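PDB 4F7A: putative uncharacterized protein from Bacteroides vulgatus, which probably binds glycans, mucin O-glycans being the suggested ligand, at the outer membrane as a SusD/RagB-family lipoprotein with a TPR-like helical fold. Local coordinates for residues A[15-27]-A[103-117]. Sequence-based numbering, arbitrary orientation. Where two conformers were deposited one is given.
Sequences EYDFQKYTTNFET and ITQDEAKYKHFYGAT
Y21 and Y110 overlap obliquely where helix 15-27 settles against the connection between helices 84-104 and 111-132, a worked example of aromatic residues packing a helix against the link, with its T104-E107 type I turn, that joins two others. CE2 of Y21 lies 3.4 Å from CE2 of Y110, over the rim of that ring's face, the planes inclined by 32°. K20 CG covers the other face of Y21, whose CD1 meets CG2 of T104 at 3.6 Å. I103 packs CG1 on Y21 CE1; with CG1 between backbone N and carbonyl carbon (chi1 69°) and the chain then extended, CD1 arrives 3.4 Å from K20 O. Deeper in, F113 O lies at the edge of the F25 ring, 3.3 Å from CZ, while CB of Y21 touches the edge of the F113 ring.

The side nearer solvent is more polar. There Y110 OH donates to the anti lone pair of D17 OD2 at 2.8 Å. The looser part is water-mediated: a water donates to I103 O and E107 OE2, with K20 NZ only weakly engaged. The chemistry implies a chiefly apolar join with one direct hydrogen bond across it, K20 and E107 being bridged through solvent and not paired directly.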
ATOM      1  N   GLU A  15     -21.670  28.854   3.788  1.00 63.45           N
ATOM      2  CA  GLU A  15     -22.389  27.569   3.590  1.00 61.83           C
ATOM      3  C   GLU A  15     -22.496  27.135   2.110  1.00 59.99           C
ATOM      4  O   GLU A  15     -22.436  25.932   1.812  1.00 57.23           O
ATOM      5  CB  GLU A  15     -23.784  27.598   4.240  1.00 62.36           C
ATOM      6  CG  GLU A  15     -24.653  26.324   4.032  1.00 62.09           C
ATOM      7  CD  GLU A  15     -24.040  25.024   4.596  1.00 65.95           C
ATOM      8  OE1 GLU A  15     -23.100  25.071   5.428  1.00 64.39           O
ATOM      9  OE2 GLU A  15     -24.513  23.934   4.201  1.00 65.76           O
ATOM     10  N   TYR A  16     -22.671  28.095   1.195  1.00 58.21           N
ATOM     11  CA  TYR A  16     -22.659  27.792  -0.245  1.00 56.88           C
ATOM     12  C   TYR A  16     -21.287  27.210  -0.647  1.00 54.00           C
ATOM     13  O   TYR A  16     -21.229  26.204  -1.355  1.00 54.03           O
ATOM     14  CB  TYR A  16     -23.012  29.031  -1.090  1.00 56.87           C
ATOM     15  N   ASP A  17     -20.202  27.825  -0.161  1.00 51.26           N
ATOM     16  CA  ASP A  17     -18.826  27.344  -0.395  1.00 49.96           C
ATOM     17  C   ASP A  17     -18.522  25.998   0.290  1.00 47.38           C
ATOM     18  O   ASP A  17     -17.853  25.131  -0.297  1.00 45.43           O
ATOM     19  CB  ASP A  17     -17.789  28.404   0.033  1.00 50.68           C
ATOM     20  CG  ASP A  17     -17.743  29.610  -0.928  1.00 56.08           C
ATOM     21  OD1 ASP A  17     -18.824  30.081  -1.348  1.00 53.74           O
ATOM     22  OD2 ASP A  17     -16.627  30.083  -1.265  1.00 58.11           O
ATOM     23  N   PHE A  18     -19.007  25.819   1.523  1.00 42.82           N
ATOM     24  CA  PHE A  18     -18.887  24.533   2.192  1.00 39.39           C
ATOM     25  C   PHE A  18     -19.437  23.404   1.300  1.00 39.28           C
ATOM     26  O   PHE A  18     -18.755  22.425   1.053  1.00 36.93           O
ATOM     27  CB  PHE A  18     -19.603  24.515   3.558  1.00 39.66           C
ATOM     28  CG  PHE A  18     -19.611  23.161   4.192  1.00 39.18           C
ATOM     29  CD1 PHE A  18     -18.523  22.730   4.953  1.00 41.38           C
ATOM     30  CD2 PHE A  18     -20.671  22.276   3.969  1.00 46.30           C
ATOM     31  CE1 PHE A  18     -18.501  21.439   5.503  1.00 35.15           C
ATOM     32  CE2 PHE A  18     -20.663  20.982   4.519  1.00 47.05           C
ATOM     33  CZ  PHE A  18     -19.576  20.564   5.290  1.00 40.82           C
ATOM     34  N   GLN A  19     -20.674  23.533   0.825  1.00 39.97           N
ATOM     35  CA  GLN A  19     -21.274  22.502  -0.040  1.00 41.11           C
ATOM     36  C   GLN A  19     -20.521  22.385  -1.370  1.00 39.90           C
ATOM     37  O   GLN A  19     -20.456  21.300  -1.966  1.00 38.24           O
ATOM     38  CB  GLN A  19     -22.756  22.812  -0.336  1.00 43.79           C
ATOM     39  CG  GLN A  19     -23.681  22.818   0.887  1.00 48.19           C
ATOM     40  CD  GLN A  19     -23.715  21.476   1.609  1.00 54.33           C
ATOM     41  OE1 GLN A  19     -23.623  20.414   0.988  1.00 52.46           O
ATOM     42  NE2 GLN A  19     -23.845  21.524   2.929  1.00 54.70           N
ATOM     43  N   LYS A  20     -19.963  23.510  -1.825  1.00 38.44           N
ATOM     44  CA  LYS A  20     -19.235  23.548  -3.092  1.00 38.62           C
ATOM     45  C   LYS A  20     -17.969  22.702  -2.992  1.00 33.50           C
ATOM     46  O   LYS A  20     -17.772  21.827  -3.819  1.00 33.64           O
ATOM     47  CB  LYS A  20     -18.904  24.994  -3.518  1.00 39.95           C
ATOM     48  CG  LYS A  20     -18.418  25.132  -4.979  1.00 43.39           C
ATOM     49  CD  LYS A  20     -18.232  26.603  -5.389  1.00 48.52           C
ATOM     50  CE  LYS A  20     -17.279  26.786  -6.574  1.00 49.74           C
ATOM     51  NZ  LYS A  20     -17.849  26.310  -7.857  1.00 52.35           N
ATOM     52  N   TYR A  21     -17.145  22.928  -1.968  1.00 33.19           N
ATOM     53  CA  TYR A  21     -15.792  22.314  -1.897  1.00 32.81           C
ATOM     54  C   TYR A  21     -15.578  21.193  -0.914  1.00 32.66           C
ATOM     55  O   TYR A  21     -14.893  20.212  -1.223  1.00 31.79           O
ATOM     56  CB  TYR A  21     -14.754  23.367  -1.541  1.00 34.61           C
ATOM     57  CG  TYR A  21     -14.716  24.514  -2.492  1.00 34.31           C
ATOM     58  CD1 TYR A  21     -14.158  24.371  -3.762  1.00 35.46           C
ATOM     59  CD2 TYR A  21     -15.237  25.744  -2.141  1.00 42.17           C
ATOM     60  CE1 TYR A  21     -14.134  25.409  -4.643  1.00 27.82           C
ATOM     61  CE2 TYR A  21     -15.226  26.797  -3.020  1.00 39.10           C
ATOM     62  CZ  TYR A  21     -14.663  26.628  -4.263  1.00 37.27           C
ATOM     63  OH  TYR A  21     -14.649  27.675  -5.125  1.00 38.52           O
ATOM     64  N   THR A  22     -16.133  21.321   0.289  1.00 30.66           N
ATOM     65  CA  THR A  22     -15.708  20.455   1.384  0.50 29.42           C
ATOM     66  C   THR A  22     -16.214  19.018   1.238  1.00 27.58           C
ATOM     67  O   THR A  22     -15.484  18.072   1.552  1.00 27.89           O
ATOM     68  CB  THR A  22     -16.073  21.082   2.767  0.50 31.22           C
ATOM     69  OG1 THR A  22     -15.310  22.284   2.952  0.50 32.80           O
ATOM     70  CG2 THR A  22     -15.764  20.134   3.888  0.50 26.67           C
ATOM     71  N   THR A  23     -17.440  18.846   0.755  0.50 26.33           N
ATOM     72  CA  THR A  23     -18.021  17.510   0.588  0.50 25.89           C
ATOM     73  C   THR A  23     -17.198  16.621  -0.347  0.50 25.14           C
ATOM     74  O   THR A  23     -17.047  15.416  -0.098  0.50 23.59           O
ATOM     75  CB  THR A  23     -19.481  17.571   0.054  0.50 28.51           C
ATOM     76  OG1 THR A  23     -20.320  18.237   1.014  0.50 30.71           O
ATOM     77  CG2 THR A  23     -20.017  16.158  -0.216  0.50 29.07           C
ATOM     78  N   ASN A  24     -16.662  17.202  -1.423  1.00 21.36           N
ATOM     79  CA  ASN A  24     -15.801  16.441  -2.330  1.00 18.85           C
ATOM     80  C   ASN A  24     -14.600  15.837  -1.590  1.00 15.47           C
ATOM     81  O   ASN A  24     -14.219  14.697  -1.833  1.00 15.22           O
ATOM     82  CB  ASN A  24     -15.268  17.315  -3.500  1.00 17.01           C
ATOM     83  CG  ASN A  24     -16.359  17.742  -4.479  1.00 20.37           C
ATOM     84  OD1 ASN A  24     -17.362  17.057  -4.658  1.00 19.92           O
ATOM     85  ND2 ASN A  24     -16.163  18.890  -5.109  1.00 20.37           N
ATOM     86  N   PHE A  25     -14.009  16.609  -0.693  1.00 14.22           N
ATOM     87  CA  PHE A  25     -12.872  16.152   0.076  1.00 14.47           C
ATOM     88  C   PHE A  25     -13.210  14.980   0.984  1.00 16.69           C
ATOM     89  O   PHE A  25     -12.371  14.117   1.205  1.00 16.31           O
ATOM     90  CB  PHE A  25     -12.282  17.290   0.889  1.00 15.46           C
ATOM     91  CG  PHE A  25     -11.431  18.209   0.062  1.00 14.31           C
ATOM     92  CD1 PHE A  25     -10.119  17.869  -0.225  1.00 18.59           C
ATOM     93  CD2 PHE A  25     -11.956  19.357  -0.461  1.00 18.30           C
ATOM     94  CE1 PHE A  25      -9.333  18.701  -1.019  1.00 19.60           C
ATOM     95  CE2 PHE A  25     -11.197  20.186  -1.266  1.00 18.16           C
ATOM     96  CZ  PHE A  25      -9.869  19.858  -1.523  1.00 14.93           C
ATOM     97  N   GLU A  26     -14.435  14.961   1.481  1.00 15.96           N
ATOM     98  CA  GLU A  26     -14.899  13.892   2.337  1.00 17.05           C
ATOM     99  C   GLU A  26     -15.002  12.578   1.552  1.00 18.16           C
ATOM    100  O   GLU A  26     -14.559  11.525   2.009  1.00 14.59           O
ATOM    101  CB  GLU A  26     -16.249  14.256   2.934  1.00 17.21           C
ATOM    102  CG  GLU A  26     -16.823  13.140   3.762  1.00 23.97           C
ATOM    103  CD  GLU A  26     -18.201  13.456   4.373  1.00 26.18           C
ATOM    104  OE1 GLU A  26     -18.693  14.594   4.235  1.00 28.28           O
ATOM    105  OE2 GLU A  26     -18.776  12.531   4.981  1.00 29.84           O
ATOM    106  N   THR A  27     -15.620  12.632   0.375  1.00 15.88           N
ATOM    107  CA  THR A  27     -15.734  11.448  -0.480  1.00 15.42           C
ATOM    108  C   THR A  27     -14.358  10.910  -0.911  1.00 16.21           C
ATOM    109  O   THR A  27     -14.106   9.700  -0.883  1.00 13.95           O
ATOM    110  CB  THR A  27     -16.586  11.763  -1.696  1.00 17.10           C
ATOM    111  OG1 THR A  27     -17.885  12.130  -1.246  1.00 19.13           O
ATOM    112  CG2 THR A  27     -16.686  10.566  -2.672  1.00 16.43           C
ATOM    113  N   ILE A 103     -12.910  22.657 -10.082  1.00 19.86           N
ATOM    114  CA  ILE A 103     -13.512  23.789  -9.390  1.00 20.85           C
ATOM    115  C   ILE A 103     -12.552  24.553  -8.502  1.00 20.33           C
ATOM    116  O   ILE A 103     -12.904  25.603  -8.009  1.00 21.72           O
ATOM    117  CB  ILE A 103     -14.824  23.426  -8.612  1.00 22.57           C
ATOM    118  CG1 ILE A 103     -14.557  22.539  -7.389  1.00 21.00           C
ATOM    119  CG2 ILE A 103     -15.859  22.803  -9.574  1.00 24.21           C
ATOM    120  CD1 ILE A 103     -15.846  22.147  -6.660  1.00 21.52           C
ATOM    121  N   THR A 104     -11.336  24.057  -8.299  1.00 21.05           N
ATOM    122  CA  THR A 104     -10.372  24.793  -7.474  1.00 20.45           C
ATOM    123  C   THR A 104      -9.175  25.330  -8.264  1.00 23.29           C
ATOM    124  O   THR A 104      -8.557  26.314  -7.838  1.00 22.71           O
ATOM    125  CB  THR A 104      -9.837  23.951  -6.310  1.00 21.26           C
ATOM    126  OG1 THR A 104      -9.173  22.796  -6.812  1.00 17.09           O
ATOM    127  CG2 THR A 104     -10.979  23.528  -5.344  1.00 18.94           C
ATOM    128  N   GLN A 105      -8.862  24.709  -9.403  1.00 22.84           N
ATOM    129  CA  GLN A 105      -7.628  25.042 -10.140  1.00 23.79           C
ATOM    130  C   GLN A 105      -7.524  26.505 -10.586  1.00 26.01           C
ATOM    131  O   GLN A 105      -6.421  27.036 -10.673  1.00 25.66           O
ATOM    132  CB  GLN A 105      -7.412  24.103 -11.338  1.00 23.37           C
ATOM    133  CG  GLN A 105      -8.453  24.202 -12.438  1.00 23.34           C
ATOM    134  CD  GLN A 105      -8.220  23.177 -13.539  1.00 29.86           C
ATOM    135  OE1 GLN A 105      -7.329  22.338 -13.447  1.00 29.40           O
ATOM    136  NE2 GLN A 105      -9.028  23.248 -14.588  1.00 32.37           N
ATOM    137  N   ASP A 106      -8.665  27.148 -10.835  1.00 25.74           N
ATOM    138  CA  ASP A 106      -8.709  28.530 -11.291  1.00 29.11           C
ATOM    139  C   ASP A 106      -9.224  29.469 -10.191  1.00 30.58           C
ATOM    140  O   ASP A 106      -9.522  30.614 -10.486  1.00 32.05           O
ATOM    141  CB  ASP A 106      -9.627  28.661 -12.533  1.00 28.97           C
ATOM    142  CG  ASP A 106      -9.129  27.849 -13.735  1.00 37.68           C
ATOM    143  OD1 ASP A 106      -7.897  27.877 -13.973  1.00 26.77           O
ATOM    144  OD2 ASP A 106      -9.977  27.205 -14.435  1.00 36.72           O
ATOM    145  N   GLU A 107      -9.317  29.002  -8.936  1.00 27.11           N
ATOM    146  CA  GLU A 107      -9.881  29.824  -7.850  1.00 28.29           C
ATOM    147  C   GLU A 107      -8.796  30.494  -7.006  1.00 28.08           C
ATOM    148  O   GLU A 107      -8.001  29.825  -6.336  1.00 27.32           O
ATOM    149  CB  GLU A 107     -10.803  28.997  -6.939  1.00 25.94           C
ATOM    150  CG  GLU A 107     -12.152  28.656  -7.543  1.00 30.73           C
ATOM    151  CD  GLU A 107     -13.024  29.884  -7.849  1.00 33.85           C
ATOM    152  OE1 GLU A 107     -12.762  30.975  -7.319  1.00 36.53           O
ATOM    153  OE2 GLU A 107     -13.974  29.748  -8.640  1.00 37.05           O
ATOM    154  N   ALA A 108      -8.799  31.824  -7.011  1.00 28.63           N
ATOM    155  CA  ALA A 108      -7.737  32.599  -6.381  1.00 29.71           C
ATOM    156  C   ALA A 108      -7.647  32.324  -4.883  1.00 28.10           C
ATOM    157  O   ALA A 108      -6.561  32.302  -4.320  1.00 29.76           O
ATOM    158  CB  ALA A 108      -7.959  34.099  -6.622  1.00 31.12           C
ATOM    159  N   LYS A 109      -8.787  32.128  -4.240  1.00 26.62           N
ATOM    160  CA  LYS A 109      -8.825  31.976  -2.786  1.00 26.99           C
ATOM    161  C   LYS A 109      -8.714  30.502  -2.333  1.00 24.28           C
ATOM    162  O   LYS A 109      -8.730  30.229  -1.148  1.00 25.45           O
ATOM    163  CB  LYS A 109     -10.105  32.614  -2.212  1.00 28.95           C
ATOM    164  CG  LYS A 109     -10.223  34.157  -2.408  1.00 34.90           C
ATOM    165  N   TYR A 110      -8.592  29.566  -3.266  1.00 22.42           N
ATOM    166  CA  TYR A 110      -8.540  28.135  -2.931  1.00 20.73           C
ATOM    167  C   TYR A 110      -7.313  27.403  -3.479  1.00 20.05           C
ATOM    168  O   TYR A 110      -7.386  26.224  -3.819  1.00 19.41           O
ATOM    169  CB  TYR A 110      -9.819  27.455  -3.412  1.00 21.35           C
ATOM    170  CG  TYR A 110     -11.001  27.885  -2.593  1.00 26.85           C
ATOM    171  CD1 TYR A 110     -11.208  27.354  -1.323  1.00 33.21           C
ATOM    172  CD2 TYR A 110     -11.877  28.856  -3.051  1.00 35.19           C
ATOM    173  CE1 TYR A 110     -12.281  27.750  -0.542  1.00 36.17           C
ATOM    174  CE2 TYR A 110     -12.964  29.266  -2.273  1.00 39.42           C
ATOM    175  CZ  TYR A 110     -13.163  28.702  -1.022  1.00 41.08           C
ATOM    176  OH  TYR A 110     -14.230  29.091  -0.224  1.00 43.65           O
ATOM    177  N   LYS A 111      -6.178  28.086  -3.529  1.00 20.41           N
ATOM    178  CA  LYS A 111      -4.941  27.448  -3.968  1.00 20.24           C
ATOM    179  C   LYS A 111      -4.555  26.281  -3.075  1.00 19.92           C
ATOM    180  O   LYS A 111      -4.016  25.273  -3.567  1.00 18.22           O
ATOM    181  CB  LYS A 111      -3.803  28.456  -4.007  1.00 23.64           C
ATOM    182  CG  LYS A 111      -3.993  29.539  -5.062  1.00 25.53           C
ATOM    183  CD  LYS A 111      -2.811  30.510  -5.076  1.00 31.75           C
ATOM    184  CE  LYS A 111      -3.021  31.619  -6.095  1.00 37.28           C
ATOM    185  NZ  LYS A 111      -3.957  32.668  -5.588  1.00 42.61           N
ATOM    186  N   HIS A 112      -4.802  26.429  -1.770  1.00 16.19           N
ATOM    187  CA  HIS A 112      -4.585  25.348  -0.816  1.00 17.50           C
ATOM    188  C   HIS A 112      -5.475  24.124  -1.070  1.00 16.50           C
ATOM    189  O   HIS A 112      -4.991  22.984  -0.997  1.00 16.04           O
ATOM    190  CB  HIS A 112      -4.681  25.833   0.644  1.00 16.49           C
ATOM    191  CG  HIS A 112      -5.995  26.450   1.030  1.00 19.22           C
ATOM    192  ND1 HIS A 112      -6.775  27.189   0.164  1.00 18.16           N
ATOM    193  CD2 HIS A 112      -6.621  26.506   2.234  1.00 20.41           C
ATOM    194  CE1 HIS A 112      -7.839  27.646   0.807  1.00 27.61           C
ATOM    195  NE2 HIS A 112      -7.775  27.240   2.064  1.00 18.94           N
ATOM    196  N   PHE A 113      -6.753  24.345  -1.378  1.00 14.87           N
ATOM    197  CA  PHE A 113      -7.666  23.218  -1.676  1.00 15.35           C
ATOM    198  C   PHE A 113      -7.294  22.545  -2.991  1.00 15.00           C
ATOM    199  O   PHE A 113      -7.431  21.334  -3.150  1.00 15.45           O
ATOM    200  CB  PHE A 113      -9.118  23.697  -1.773  1.00 17.32           C
ATOM    201  CG  PHE A 113      -9.830  23.899  -0.421  1.00 20.65           C
ATOM    202  CD1 PHE A 113      -9.127  24.218   0.745  1.00 19.02           C
ATOM    203  CD2 PHE A 113     -11.226  23.860  -0.366  1.00 21.30           C
ATOM    204  CE1 PHE A 113      -9.793  24.451   1.934  1.00 19.13           C
ATOM    205  CE2 PHE A 113     -11.911  24.081   0.832  1.00 23.48           C
ATOM    206  CZ  PHE A 113     -11.194  24.377   1.985  1.00 22.58           C
ATOM    207  N   TYR A 114      -6.850  23.353  -3.952  1.00 16.06           N
ATOM    208  CA  TYR A 114      -6.311  22.847  -5.232  1.00 15.12           C
ATOM    209  C   TYR A 114      -5.105  21.947  -4.986  1.00 14.59           C
ATOM    210  O   TYR A 114      -5.077  20.795  -5.423  1.00 16.02           O
ATOM    211  CB  TYR A 114      -5.923  24.021  -6.137  1.00 15.67           C
ATOM    212  CG  TYR A 114      -5.220  23.611  -7.429  1.00 15.27           C
ATOM    213  CD1 TYR A 114      -5.778  22.663  -8.294  1.00 19.19           C
ATOM    214  CD2 TYR A 114      -4.013  24.186  -7.793  1.00 23.67           C
ATOM    215  CE1 TYR A 114      -5.117  22.301  -9.500  1.00 23.09           C
ATOM    216  CE2 TYR A 114      -3.359  23.831  -8.973  1.00 19.84           C
ATOM    217  CZ  TYR A 114      -3.906  22.878  -9.811  1.00 23.54           C
ATOM    218  OH  TYR A 114      -3.251  22.554 -10.984  1.00 22.15           O
ATOM    219  N   GLY A 115      -4.134  22.441  -4.231  1.00 15.08           N
ATOM    220  CA  GLY A 115      -2.978  21.617  -3.860  1.00 13.82           C
ATOM    221  C   GLY A 115      -3.348  20.300  -3.187  1.00 14.35           C
ATOM    222  O   GLY A 115      -2.869  19.237  -3.564  1.00 14.38           O
ATOM    223  N   ALA A 116      -4.216  20.384  -2.183  1.00 13.42           N
ATOM    224  CA  ALA A 116      -4.667  19.200  -1.463  1.00 13.22           C
ATOM    225  C   ALA A 116      -5.390  18.194  -2.377  1.00 13.30           C
ATOM    226  O   ALA A 116      -5.201  16.993  -2.252  1.00 14.30           O
ATOM    227  CB  ALA A 116      -5.590  19.634  -0.271  1.00 11.23           C
ATOM    228  N   THR A 117      -6.229  18.691  -3.268  1.00 12.77           N
ATOM    229  CA  THR A 117      -6.928  17.856  -4.226  1.00 15.02           C
ATOM    230  C   THR A 117      -5.935  17.051  -5.038  1.00 15.12           C
ATOM    231  O   THR A 117      -6.104  15.847  -5.199  1.00 13.15           O
ATOM    232  CB  THR A 117      -7.785  18.677  -5.208  1.00 16.21           C
ATOM    233  OG1 THR A 117      -8.854  19.285  -4.511  1.00 18.04           O
ATOM    234  CG2 THR A 117      -8.360  17.780  -6.321  1.00 16.38           C
TER
HETATM  235  O   HOH W   1     -14.916  27.207  -8.584  1.00 30.04           O